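Local coordinates for protein Vlm2 (Streptomyces tsusimaensis, PDB 6ECB) that forms part of the nonribosomal peptide synthetase behind the depsipeptide valinomycin, and is represented here by its C-terminal thioesterase domain, classed as a hydrolase, at residues P81-F86 against L213-H218; C93-A98 against L125-R130; I136-P141 against R251-W256. All blocks are in the same frame, centred on the assembly; numbering follows the deposited sequence.

Contact 1 (P81-F86 against L213-H218); sequences PVYPSF and LRLQMH
The carbonyl oxygen of Pro84 is gripped by two hydrogen bonds, one from the His218 imidazole and one from the hydroxyl of Tyr222, just past the end of helix 206-220. His218 NE2 stands 2.8 Å from Pro84 O with an N-H...O angle of 156°. The oxygen lies in the plane of the imidazole, whereas the donor sits well above the carbonyl plane (57° out of it) and not on a lone pair. CG of His218 is anti to the backbone N (chi1 169°), which carries the ring off the helix toward the loop. Tyr83 CB lies squarely over one face, 3.6 Å from the centroid of the His218 ring, in a CH-pi contact, while the hydrogen bond holds the edge. The phenol ring meets the helix backbone with its edge, near Arg214 C and Leu215 N. Tyr83 OH rests 3.6 Å from Arg214 CB; the Arg214 guanidinium turns away to a salt bridge with Asp210. Leu215 CD1 packs 3.8 Å from Pro84 CD. An alanine in place of His218 would probably loosen the loop here, since the bond to Pro84 O and the ring face against Tyr83 CB would both be lost. Helix 206-220 belongs to the helical insertion between strands 134-137 and 237-241, and its docking on the core loop before helix 86-97 is consistent with the lid of alpha/beta-hydrolase thioesterase domains.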
ATOM      1  N   PRO A  81       0.629  19.077   8.303  1.00 35.13           N
ATOM      2  CA  PRO A  81       0.378  18.215   7.140  1.00 25.92           C
ATOM      3  C   PRO A  81       1.513  18.396   6.150  1.00 25.41           C
ATOM      4  O   PRO A  81       2.121  19.469   6.073  1.00 27.20           O
ATOM      5  CB  PRO A  81      -0.956  18.730   6.582  1.00 35.63           C
ATOM      6  CG  PRO A  81      -1.468  19.731   7.578  1.00 58.57           C
ATOM      7  CD  PRO A  81      -0.291  20.224   8.339  1.00 42.86           C
ATOM      8  N   VAL A  82       1.826  17.322   5.430  1.00 23.98           N
ATOM      9  CA  VAL A  82       2.919  17.308   4.466  1.00 23.43           C
ATOM     10  C   VAL A  82       2.394  16.711   3.172  1.00 22.54           C
ATOM     11  O   VAL A  82       1.776  15.642   3.196  1.00 21.68           O
ATOM     12  CB  VAL A  82       4.119  16.487   4.976  1.00 23.57           C
ATOM     13  CG1 VAL A  82       5.230  16.491   3.952  1.00 26.45           C
ATOM     14  CG2 VAL A  82       4.601  17.037   6.302  1.00 30.40           C
ATOM     15  N   TYR A  83       2.678  17.377   2.054  1.00 22.85           N
ATOM     16  CA  TYR A  83       2.290  16.929   0.716  1.00 22.22           C
ATOM     17  C   TYR A  83       3.578  16.712  -0.070  1.00 21.70           C
ATOM     18  O   TYR A  83       4.056  17.598  -0.791  1.00 22.41           O
ATOM     19  CB  TYR A  83       1.371  17.948   0.043  1.00 23.31           C
ATOM     20  CG  TYR A  83       0.156  18.246   0.874  1.00 24.05           C
ATOM     21  CD1 TYR A  83      -0.828  17.285   1.040  1.00 23.42           C
ATOM     22  CD2 TYR A  83       0.010  19.446   1.537  1.00 25.47           C
ATOM     23  CE1 TYR A  83      -1.943  17.527   1.809  1.00 24.20           C
ATOM     24  CE2 TYR A  83      -1.115  19.705   2.304  1.00 26.28           C
ATOM     25  CZ  TYR A  83      -2.088  18.724   2.449  1.00 25.61           C
ATOM     26  OH  TYR A  83      -3.220  18.958   3.218  1.00 26.51           O
ATOM     27  N   PRO A  84       4.188  15.551   0.070  1.00 20.59           N
ATOM     28  CA  PRO A  84       5.481  15.324  -0.574  1.00 20.23           C
ATOM     29  C   PRO A  84       5.337  15.073  -2.059  1.00 19.90           C
ATOM     30  O   PRO A  84       4.336  14.522  -2.531  1.00 20.23           O
ATOM     31  CB  PRO A  84       6.018  14.067   0.126  1.00 21.23           C
ATOM     32  CG  PRO A  84       4.863  13.424   0.730  1.00 30.03           C
ATOM     33  CD  PRO A  84       3.740  14.404   0.872  1.00 19.79           C
ATOM     34  N   SER A  85       6.379  15.439  -2.786  1.00 23.12           N
ATOM     35  CA  SER A  85       6.539  14.928  -4.142  1.00 20.19           C
ATOM     36  C   SER A  85       6.738  13.412  -4.069  1.00 18.70           C
ATOM     37  O   SER A  85       7.023  12.844  -3.011  1.00 19.01           O
ATOM     38  CB  SER A  85       7.731  15.583  -4.831  1.00 24.02           C
ATOM     39  OG  SER A  85       8.928  15.110  -4.229  1.00 22.73           O
ATOM     40  N   PHE A  86       6.598  12.736  -5.215  1.00 20.90           N
ATOM     41  CA  PHE A  86       6.863  11.299  -5.238  1.00 20.15           C
ATOM     42  C   PHE A  86       8.269  10.994  -4.734  1.00 18.23           C
ATOM     43  O   PHE A  86       8.457  10.105  -3.895  1.00 18.76           O
ATOM     44  CB  PHE A  86       6.674  10.740  -6.653  1.00 21.30           C
ATOM     45  CG  PHE A  86       6.973   9.272  -6.765  1.00 17.78           C
ATOM     46  CD1 PHE A  86       8.120   8.848  -7.406  1.00 21.33           C
ATOM     47  CD2 PHE A  86       6.119   8.317  -6.246  1.00 17.83           C
ATOM     48  CE1 PHE A  86       8.412   7.508  -7.531  1.00 19.58           C
ATOM     49  CE2 PHE A  86       6.409   6.950  -6.378  1.00 18.75           C
ATOM     50  CZ  PHE A  86       7.576   6.561  -7.020  1.00 18.24           C
ATOM     51  N   LEU A 213      -7.582  12.100   3.401  1.00 22.75           N
ATOM     52  CA  LEU A 213      -8.272  12.431   2.158  1.00 23.18           C
ATOM     53  C   LEU A 213      -7.544  13.536   1.399  1.00 24.10           C
ATOM     54  O   LEU A 213      -7.468  13.506   0.164  1.00 23.21           O
ATOM     55  CB  LEU A 213      -9.709  12.833   2.449  1.00 24.55           C
ATOM     56  CG  LEU A 213     -10.601  11.712   2.982  1.00 31.56           C
ATOM     57  CD1 LEU A 213     -11.887  12.293   3.537  1.00 34.72           C
ATOM     58  CD2 LEU A 213     -10.879  10.728   1.858  1.00 30.28           C
ATOM     59  N   ARG A 214      -6.968  14.499   2.121  1.00 23.98           N
ATOM     60  CA  ARG A 214      -6.234  15.568   1.447  1.00 24.35           C
ATOM     61  C   ARG A 214      -4.931  15.046   0.856  1.00 23.08           C
ATOM     62  O   ARG A 214      -4.593  15.367  -0.287  1.00 23.06           O
ATOM     63  CB  ARG A 214      -5.962  16.724   2.410  1.00 25.44           C
ATOM     64  CG  ARG A 214      -7.210  17.467   2.876  1.00 27.01           C
ATOM     65  CD  ARG A 214      -6.875  18.628   3.831  1.00 30.61           C
ATOM     66  NE  ARG A 214      -8.103  19.274   4.310  1.00 36.14           N
ATOM     67  CZ  ARG A 214      -8.821  20.125   3.581  1.00 52.42           C
ATOM     68  NH1 ARG A 214      -8.432  20.457   2.349  1.00 53.50           N
ATOM     69  NH2 ARG A 214      -9.927  20.653   4.088  1.00 45.78           N
ATOM     70  N   LEU A 215      -4.191  14.221   1.600  1.00 22.13           N
ATOM     71  CA  LEU A 215      -2.963  13.663   1.039  1.00 21.03           C
ATOM     72  C   LEU A 215      -3.279  12.725  -0.126  1.00 20.30           C
ATOM     73  O   LEU A 215      -2.542  12.666  -1.111  1.00 19.87           O
ATOM     74  CB  LEU A 215      -2.162  12.935   2.120  1.00 20.33           C
ATOM     75  CG  LEU A 215      -0.838  12.306   1.670  1.00 19.31           C
ATOM     76  CD1 LEU A 215       0.080  13.337   1.001  1.00 19.69           C
ATOM     77  CD2 LEU A 215      -0.157  11.683   2.877  1.00 18.93           C
ATOM     78  N   GLN A 216      -4.386  11.993  -0.042  1.00 20.34           N
ATOM     79  CA  GLN A 216      -4.768  11.112  -1.141  1.00 19.86           C
ATOM     80  C   GLN A 216      -4.995  11.890  -2.430  1.00 20.50           C
ATOM     81  O   GLN A 216      -4.478  11.511  -3.487  1.00 22.21           O
ATOM     82  CB  GLN A 216      -6.033  10.328  -0.766  1.00 22.09           C
ATOM     83  CG  GLN A 216      -6.461   9.367  -1.856  1.00 21.58           C
ATOM     84  CD  GLN A 216      -7.732   8.622  -1.464  1.00 26.66           C
ATOM     85  OE1 GLN A 216      -8.663   9.214  -0.938  1.00 25.73           O
ATOM     86  NE2 GLN A 216      -7.757   7.318  -1.707  1.00 29.86           N
ATOM     87  N   MET A 217      -5.779  12.975  -2.375  1.00 21.69           N
ATOM     88  CA  MET A 217      -6.015  13.780  -3.572  1.00 22.51           C
ATOM     89  C   MET A 217      -4.698  14.275  -4.148  1.00 23.25           C
ATOM     90  O   MET A 217      -4.495  14.263  -5.366  1.00 23.94           O
ATOM     91  CB  MET A 217      -6.924  14.973  -3.253  1.00 24.03           C
ATOM     92  CG  MET A 217      -7.481  15.653  -4.502  1.00 44.45           C
ATOM     93  SD  MET A 217      -8.625  14.587  -5.416  1.00 58.56           S
ATOM     94  CE  MET A 217      -9.464  13.774  -4.068  1.00 37.28           C
ATOM     95  N   HIS A 218      -3.778  14.697  -3.278  1.00 23.12           N
ATOM     96  CA  HIS A 218      -2.468  15.160  -3.730  1.00 21.87           C
ATOM     97  C   HIS A 218      -1.704  14.052  -4.454  1.00 20.70           C
ATOM     98  O   HIS A 218      -1.147  14.268  -5.533  1.00 21.09           O
ATOM     99  CB  HIS A 218      -1.664  15.650  -2.526  1.00 21.92           C
ATOM    100  CG  HIS A 218      -0.231  15.911  -2.821  1.00 21.66           C
ATOM    101  ND1 HIS A 218       0.184  17.033  -3.506  1.00 22.59           N
ATOM    102  CD2 HIS A 218       0.886  15.213  -2.516  1.00 20.72           C
ATOM    103  CE1 HIS A 218       1.501  17.001  -3.629  1.00 22.21           C
ATOM    104  NE2 HIS A 218       1.951  15.910  -3.035  1.00 21.08           N
TER

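Contact 2 (C93-A98 against L125-R130)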
ATOM      1  N   CYS A  93      10.034   7.267   3.068  1.00 19.95           N
ATOM      2  CA  CYS A  93       9.734   5.865   3.314  1.00 18.11           C
ATOM      3  C   CYS A  93      11.007   5.033   3.406  1.00 19.68           C
ATOM      4  O   CYS A  93      11.089   4.095   4.216  1.00 23.29           O
ATOM      5  CB  CYS A  93       8.823   5.330   2.217  1.00 19.10           C
ATOM      6  SG  CYS A  93       7.150   5.979   2.286  1.00 19.17           S
ATOM      7  N   SER A  94      12.010   5.366   2.593  1.00 20.31           N
ATOM      8  CA  SER A  94      13.304   4.693   2.678  0.50 21.64           C
ATOM      9  C   SER A  94      13.935   4.907   4.041  1.00 21.62           C
ATOM     10  O   SER A  94      14.390   3.957   4.699  1.00 23.00           O
ATOM     11  CB  SER A  94      14.251   5.213   1.587  0.50 27.32           C
ATOM     12  OG  SER A  94      13.735   5.020   0.289  0.50 28.52           O
ATOM     13  N   ASP A  95      13.970   6.158   4.484  1.00 21.59           N
ATOM     14  CA  ASP A  95      14.545   6.471   5.771  1.00 20.64           C
ATOM     15  C   ASP A  95      13.848   5.716   6.884  1.00 27.89           C
ATOM     16  O   ASP A  95      14.501   5.253   7.812  1.00 25.63           O
ATOM     17  CB  ASP A  95      14.452   7.966   6.037  1.00 25.68           C
ATOM     18  CG  ASP A  95      15.440   8.775   5.204  1.00 33.44           C
ATOM     19  OD1 ASP A  95      16.346   8.207   4.555  1.00 28.53           O
ATOM     20  OD2 ASP A  95      15.302  10.006   5.220  1.00 26.73           O
ATOM     21  N   SER A  96      12.520   5.619   6.829  1.00 20.48           N
ATOM     22  CA  SER A  96      11.785   4.896   7.862  1.00 21.99           C
ATOM     23  C   SER A  96      12.011   3.383   7.747  1.00 19.92           C
ATOM     24  O   SER A  96      12.202   2.695   8.761  1.00 26.98           O
ATOM     25  CB  SER A  96      10.293   5.254   7.744  1.00 27.06           C
ATOM     26  OG  SER A  96       9.488   4.565   8.681  1.00 29.34           O
ATOM     27  N   ALA A  97      11.961   2.848   6.539  1.00 22.48           N
ATOM     28  CA  ALA A  97      12.115   1.406   6.366  1.00 23.73           C
ATOM     29  C   ALA A  97      13.529   0.958   6.732  1.00 23.09           C
ATOM     30  O   ALA A  97      13.728  -0.174   7.180  1.00 21.47           O
ATOM     31  CB  ALA A  97      11.807   1.007   4.928  1.00 22.22           C
ATOM     32  N   ALA A  98      14.513   1.829   6.541  1.00 23.00           N
ATOM     33  CA  ALA A  98      15.902   1.457   6.783  1.00 22.28           C
ATOM     34  C   ALA A  98      16.149   1.002   8.213  1.00 27.88           C
ATOM     35  O   ALA A  98      17.070   0.228   8.449  1.00 30.27           O
ATOM     36  CB  ALA A  98      16.819   2.634   6.443  1.00 25.65           C
ATOM     37  N   LEU A 125      19.118  -0.279  -1.584  1.00 18.82           N
ATOM     38  CA  LEU A 125      20.280  -0.935  -2.179  1.00 19.80           C
ATOM     39  C   LEU A 125      21.423   0.051  -2.382  1.00 20.02           C
ATOM     40  O   LEU A 125      22.592  -0.266  -2.134  1.00 20.21           O
ATOM     41  CB  LEU A 125      19.894  -1.563  -3.510  1.00 22.73           C
ATOM     42  CG  LEU A 125      18.914  -2.723  -3.442  1.00 29.67           C
ATOM     43  CD1 LEU A 125      18.475  -3.076  -4.856  1.00 47.65           C
ATOM     44  CD2 LEU A 125      19.526  -3.910  -2.803  1.00 27.08           C
ATOM     45  N   ASP A 126      21.096   1.268  -2.812  1.00 21.80           N
ATOM     46  CA  ASP A 126      22.120   2.284  -3.023  1.00 22.64           C
ATOM     47  C   ASP A 126      22.837   2.645  -1.736  1.00 20.99           C
ATOM     48  O   ASP A 126      23.983   3.104  -1.775  1.00 22.81           O
ATOM     49  CB  ASP A 126      21.498   3.541  -3.618  1.00 26.18           C
ATOM     50  CG  ASP A 126      21.093   3.378  -5.056  1.00 46.54           C
ATOM     51  OD1 ASP A 126      21.456   2.385  -5.705  1.00 33.51           O
ATOM     52  OD2 ASP A 126      20.380   4.266  -5.534  1.00 38.90           O
ATOM     53  N   ARG A 127      22.171   2.477  -0.586  1.00 20.13           N
ATOM     54  CA  ARG A 127      22.757   2.745   0.711  1.00 21.98           C
ATOM     55  C   ARG A 127      23.380   1.508   1.349  1.00 20.64           C
ATOM     56  O   ARG A 127      23.812   1.582   2.502  1.00 22.77           O
ATOM     57  CB  ARG A 127      21.703   3.291   1.696  1.00 30.33           C
ATOM     58  CG  ARG A 127      20.961   4.533   1.254  1.00 42.79           C
ATOM     59  CD  ARG A 127      19.774   4.826   2.205  1.00 47.21           C
ATOM     60  NE  ARG A 127      20.177   4.756   3.613  1.00 57.95           N
ATOM     61  CZ  ARG A 127      19.374   5.042   4.639  1.00 66.35           C
ATOM     62  NH1 ARG A 127      18.123   5.435   4.413  1.00 54.98           N
ATOM     63  NH2 ARG A 127      19.823   4.943   5.890  1.00 48.70           N
ATOM     64  N   GLY A 128      23.453   0.387   0.644  1.00 20.40           N
ATOM     65  CA  GLY A 128      24.096  -0.790   1.217  1.00 21.01           C
ATOM     66  C   GLY A 128      23.186  -1.622   2.095  1.00 20.48           C
ATOM     67  O   GLY A 128      23.661  -2.280   3.026  1.00 21.19           O
ATOM     68  N   ILE A 129      21.881  -1.565   1.851  1.00 19.38           N
ATOM     69  CA  ILE A 129      20.879  -2.334   2.591  1.00 18.87           C
ATOM     70  C   ILE A 129      20.117  -3.162   1.575  1.00 20.67           C
ATOM     71  O   ILE A 129      19.505  -2.602   0.658  1.00 20.91           O
ATOM     72  CB  ILE A 129      19.921  -1.415   3.354  1.00 18.89           C
ATOM     73  CG1 ILE A 129      20.723  -0.526   4.314  1.00 20.89           C
ATOM     74  CG2 ILE A 129      18.827  -2.228   4.073  1.00 22.76           C
ATOM     75  CD1 ILE A 129      19.862   0.598   4.920  1.00 25.01           C
ATOM     76  N   ARG A 130      20.110  -4.480   1.750  1.00 18.93           N
ATOM     77  CA  ARG A 130      19.526  -5.357   0.741  1.00 18.08           C
ATOM     78  C   ARG A 130      18.300  -6.091   1.265  1.00 18.34           C
ATOM     79  O   ARG A 130      18.434  -7.090   2.001  1.00 18.13           O
ATOM     80  CB  ARG A 130      20.569  -6.357   0.253  1.00 18.67           C
ATOM     81  CG  ARG A 130      20.085  -7.218  -0.914  1.00 19.56           C
ATOM     82  CD  ARG A 130      21.120  -8.267  -1.293  1.00 22.00           C
ATOM     83  NE  ARG A 130      20.663  -9.071  -2.431  1.00 20.64           N
ATOM     84  CZ  ARG A 130      20.806  -8.728  -3.713  1.00 26.92           C
ATOM     85  NH1 ARG A 130      21.435  -7.610  -4.076  1.00 20.96           N
ATOM     86  NH2 ARG A 130      20.331  -9.538  -4.651  1.00 32.37           N
TER
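A Schellman motif ends helix 112-126, and the residues at and just beyond this helix end reach across to the C-terminal part of helix 86-97. Gly128 is its C-prime residue, with positive phi (84°), where a side chain would jam against the preceding carbonyl oxygen. Gly128 N bonds to Leu125 O at 3.0 Å, and Ile129 N bonds back to Leu124 O. Arg127, the first residue out of the helix, sends its side chain over the neighbouring helix, bent at chi3 (48°). Arg127 NH1 lies 3.3 Å from Asp95 OD1, a salt bridge in which carboxylate and guanidinium planes stand 77° apart, so the two groups cross rather than pair side by side. The Ala98 methyl touches the guanidinium obliquely, with CB 3.7 Å from Arg127 NH1. Ile129 adds an apolar touch to the same methyl, CD1 to Ala98 CB at 4.0 Å. Deeper between the helices, Ser94 and Ala98 rest on residues of helix 112-126, Ser94 OG being bonded to Val90 O of its own helix. The contact thus closes the surface end of a helix pair connected through strand 105-110, part of the helical layering around the central sheet of the alpha/beta-hydrolase fold.

Contact 3 (I136-P141 against R251-W256); sequences ILDTPP and RLFSAW
Past strand 134-137 the chain turns at Asp138, whose phi/psi fall in the left-handed region, and runs close beside the chain entering a 3-10 segment at Ser254, with Pro140 CA 4.5 Å from Phe253 CA. Trp256 is held at its edge and on both faces. Its indole N-H meets the carbonyl of Thr139 edge-on: Trp256 NE1 is 2.8 Å from Thr139 O, with an N-H...O angle of 161°; the oxygen lies in the indole plane and the N-H points at one of its lone pairs. Pro141 CD presses on one face, 3.4 Å from the centroid of the five-membered ring of Trp256; Ile136 CG1 covers the other, 4.0 Å from the centroid of the Trp256 six-membered ring. The hydrogen bond therefore settles the rotation of a ring already held flat between a proline and a strand residue. Pro141 CG also leans on Ala255 CB.

The loop carries Asp138, which fits the acid of a Ser-His-Asp triad with Ser111 and His273, as placed after this strand in related thioesterase domains. Its OD2 accepts a bond from His273 ND1, while OD1 takes two more, from Thr242 N and His245 NE2, an environment likely to keep the carboxylate ionised.

Phe253 comes close to this carboxylate with CZ, 3.5 Å from Asp138 OD1, with ring and carboxylate planes only 12° apart. The phenyl ring is roofed by Pro140, CG standing 4.0 Å from the Phe253 centroid and almost on the ring normal. CE1 of Phe253 abuts the peptide carbon of Thr139. Pro140 CB meets Leu252 CB at 3.7 Å, so the pyrrolidine bridges Leu252 and the Phe253 ring.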
ATOM      1  N   ILE A 136       4.972  -6.932  -5.038  1.00 16.33           N
ATOM      2  CA  ILE A 136       4.045  -6.024  -5.710  1.00 16.43           C
ATOM      3  C   ILE A 136       2.647  -6.626  -5.629  1.00 16.55           C
ATOM      4  O   ILE A 136       2.402  -7.760  -6.076  1.00 18.20           O
ATOM      5  CB  ILE A 136       4.448  -5.774  -7.171  1.00 15.05           C
ATOM      6  CG1 ILE A 136       5.789  -5.030  -7.252  1.00 15.10           C
ATOM      7  CG2 ILE A 136       3.312  -5.031  -7.909  1.00 16.99           C
ATOM      8  CD1 ILE A 136       5.788  -3.648  -6.637  1.00 17.48           C
ATOM      9  N   LEU A 137       1.706  -5.851  -5.090  1.00 16.51           N
ATOM     10  CA  LEU A 137       0.320  -6.290  -4.971  1.00 15.66           C
ATOM     11  C   LEU A 137      -0.508  -5.594  -6.053  1.00 16.65           C
ATOM     12  O   LEU A 137      -0.924  -4.439  -5.910  1.00 18.31           O
ATOM     13  CB  LEU A 137      -0.215  -5.997  -3.577  1.00 17.65           C
ATOM     14  CG  LEU A 137       0.517  -6.720  -2.447  1.00 17.41           C
ATOM     15  CD1 LEU A 137      -0.102  -6.284  -1.116  1.00 19.06           C
ATOM     16  CD2 LEU A 137       0.468  -8.230  -2.588  1.00 20.99           C
ATOM     17  N   ASP A 138      -0.674  -6.304  -7.163  1.00 19.45           N
ATOM     18  CA  ASP A 138      -1.685  -6.037  -8.181  1.00 21.46           C
ATOM     19  C   ASP A 138      -1.610  -4.649  -8.821  1.00 20.38           C
ATOM     20  O   ASP A 138      -2.645  -4.032  -9.101  1.00 23.81           O
ATOM     21  CB  ASP A 138      -3.090  -6.272  -7.591  1.00 22.50           C
ATOM     22  CG  ASP A 138      -4.122  -6.472  -8.660  1.00 28.32           C
ATOM     23  OD1 ASP A 138      -3.808  -7.174  -9.650  1.00 22.90           O
ATOM     24  OD2 ASP A 138      -5.248  -5.964  -8.501  1.00 28.12           O
ATOM     25  N   THR A 139      -0.396  -4.157  -9.121  1.00 18.93           N
ATOM     26  CA  THR A 139      -0.272  -2.997  -9.977  1.00 19.67           C
ATOM     27  C   THR A 139       0.817  -3.281 -11.003  1.00 18.13           C
ATOM     28  O   THR A 139       1.869  -3.808 -10.636  1.00 18.06           O
ATOM     29  CB  THR A 139       0.081  -1.674  -9.236  1.00 26.32           C
ATOM     30  OG1 THR A 139       0.108  -0.601 -10.185  1.00 27.62           O
ATOM     31  CG2 THR A 139       1.400  -1.705  -8.601  1.00 27.01           C
ATOM     32  N   PRO A 140       0.599  -2.915 -12.259  1.00 17.98           N
ATOM     33  CA  PRO A 140       1.699  -2.917 -13.227  1.00 16.54           C
ATOM     34  C   PRO A 140       2.653  -1.779 -12.949  1.00 18.07           C
ATOM     35  O   PRO A 140       2.321  -0.816 -12.236  1.00 19.18           O
ATOM     36  CB  PRO A 140       0.996  -2.697 -14.576  1.00 19.40           C
ATOM     37  CG  PRO A 140      -0.445  -2.745 -14.324  1.00 24.82           C
ATOM     38  CD  PRO A 140      -0.631  -2.388 -12.871  1.00 21.67           C
ATOM     39  N   PRO A 141       3.807  -1.783 -13.591  1.00 16.57           N
ATOM     40  CA  PRO A 141       4.711  -0.647 -13.399  1.00 16.61           C
ATOM     41  C   PRO A 141       4.155   0.633 -13.975  1.00 19.04           C
ATOM     42  O   PRO A 141       4.444   1.712 -13.435  1.00 26.07           O
ATOM     43  CB  PRO A 141       6.017  -1.095 -14.088  1.00 23.54           C
ATOM     44  CG  PRO A 141       5.733  -2.300 -14.818  1.00 20.51           C
ATOM     45  CD  PRO A 141       4.442  -2.907 -14.303  1.00 20.09           C
ATOM     46  N   ARG A 251      -2.483  -6.810 -19.770  1.00 22.90           N
ATOM     47  CA  ARG A 251      -1.275  -7.030 -20.577  1.00 23.14           C
ATOM     48  C   ARG A 251      -0.096  -6.173 -20.130  1.00 22.07           C
ATOM     49  O   ARG A 251       0.986  -6.282 -20.732  1.00 22.27           O
ATOM     50  CB  ARG A 251      -1.574  -6.773 -22.055  1.00 24.58           C
ATOM     51  CG  ARG A 251      -1.842  -5.329 -22.393  1.00 33.37           C
ATOM     52  CD  ARG A 251      -1.989  -5.140 -23.910  1.00 60.39           C
ATOM     53  NE  ARG A 251      -3.205  -5.790 -24.347  1.00 37.95           N
ATOM     54  CZ  ARG A 251      -4.311  -5.186 -24.801  1.00 47.60           C
ATOM     55  NH1 ARG A 251      -5.359  -5.918 -25.098  1.00 52.37           N
ATOM     56  NH2 ARG A 251      -4.375  -3.875 -24.999  1.00 39.25           N
ATOM     57  N   LEU A 252      -0.253  -5.337 -19.099  1.00 21.07           N
ATOM     58  CA  LEU A 252       0.839  -4.486 -18.637  1.00 20.18           C
ATOM     59  C   LEU A 252       1.617  -5.071 -17.475  1.00 19.16           C
ATOM     60  O   LEU A 252       2.674  -4.536 -17.126  1.00 18.56           O
ATOM     61  CB  LEU A 252       0.317  -3.099 -18.237  1.00 19.86           C
ATOM     62  CG  LEU A 252      -0.349  -2.331 -19.374  1.00 22.82           C
ATOM     63  CD1 LEU A 252      -0.882  -0.995 -18.839  1.00 26.04           C
ATOM     64  CD2 LEU A 252       0.652  -2.101 -20.512  1.00 25.67           C
ATOM     65  N   PHE A 253       1.144  -6.167 -16.869  1.00 20.06           N
ATOM     66  CA  PHE A 253       1.829  -6.675 -15.691  1.00 19.23           C
ATOM     67  C   PHE A 253       3.188  -7.261 -16.038  1.00 18.33           C
ATOM     68  O   PHE A 253       4.119  -7.154 -15.239  1.00 18.59           O
ATOM     69  CB  PHE A 253       0.972  -7.730 -14.981  1.00 22.18           C
ATOM     70  CG  PHE A 253      -0.063  -7.127 -14.070  1.00 20.00           C
ATOM     71  CD1 PHE A 253       0.254  -6.815 -12.760  1.00 21.12           C
ATOM     72  CD2 PHE A 253      -1.327  -6.832 -14.530  1.00 23.92           C
ATOM     73  CE1 PHE A 253      -0.689  -6.244 -11.916  1.00 21.08           C
ATOM     74  CE2 PHE A 253      -2.269  -6.250 -13.676  1.00 24.07           C
ATOM     75  CZ  PHE A 253      -1.935  -5.954 -12.385  1.00 21.14           C
ATOM     76  N   SER A 254       3.302  -7.910 -17.201  1.00 19.31           N
ATOM     77  CA  SER A 254       4.549  -8.589 -17.549  1.00 19.61           C
ATOM     78  C   SER A 254       5.722  -7.622 -17.618  1.00 19.88           C
ATOM     79  O   SER A 254       6.889  -8.049 -17.508  1.00 19.33           O
ATOM     80  CB  SER A 254       4.380  -9.325 -18.875  1.00 20.93           C
ATOM     81  OG  SER A 254       4.244  -8.435 -19.986  1.00 21.53           O
ATOM     82  N   ALA A 255       5.450  -6.328 -17.794  1.00 18.99           N
ATOM     83  CA  ALA A 255       6.528  -5.348 -17.852  1.00 18.75           C
ATOM     84  C   ALA A 255       7.316  -5.249 -16.549  1.00 17.90           C
ATOM     85  O   ALA A 255       8.381  -4.630 -16.552  1.00 17.72           O
ATOM     86  CB  ALA A 255       5.956  -3.993 -18.281  1.00 19.97           C
ATOM     87  N   TRP A 256       6.848  -5.836 -15.431  1.00 17.40           N
ATOM     88  CA  TRP A 256       7.722  -5.873 -14.251  1.00 16.67           C
ATOM     89  C   TRP A 256       9.053  -6.518 -14.582  1.00 19.69           C
ATOM     90  O   TRP A 256      10.067  -6.156 -13.984  1.00 18.48           O
ATOM     91  CB  TRP A 256       7.100  -6.598 -13.047  1.00 20.07           C
ATOM     92  CG  TRP A 256       6.191  -5.681 -12.304  1.00 18.28           C
ATOM     93  CD1 TRP A 256       4.835  -5.783 -12.195  1.00 17.34           C
ATOM     94  CD2 TRP A 256       6.568  -4.506 -11.584  1.00 17.37           C
ATOM     95  NE1 TRP A 256       4.338  -4.727 -11.453  1.00 17.69           N
ATOM     96  CE2 TRP A 256       5.379  -3.928 -11.068  1.00 16.84           C
ATOM     97  CE3 TRP A 256       7.794  -3.879 -11.319  1.00 18.62           C
ATOM     98  CZ2 TRP A 256       5.385  -2.747 -10.338  1.00 18.06           C
ATOM     99  CZ3 TRP A 256       7.790  -2.702 -10.602  1.00 19.12           C
ATOM    100  CH2 TRP A 256       6.599  -2.155 -10.115  1.00 17.38           C
TER

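The three contacts are separate sites in one thioesterase domain, with centres 22 to 24 Å apart and nearest atoms about 8 to 12 Å apart. Contact 2 is nested in the chain loop closed by contact 1: both its segments, 93-98 and 125-130, fall between 81-86 and 213-218. Contact 3 comes after contact 2 but alternates with contact 1, because helix 206-220 lies in the insertion between 136-141 and 251-256. Contact 1 thus ties that insertion to the core, contact 2 joins two helices at the periphery, and contact 3 packs the end of strand 134-137 near the presumed triad. Helix 112-126, following the putative nucleophile elbow, ends in contact 2, and the chain continues into strand 134-137.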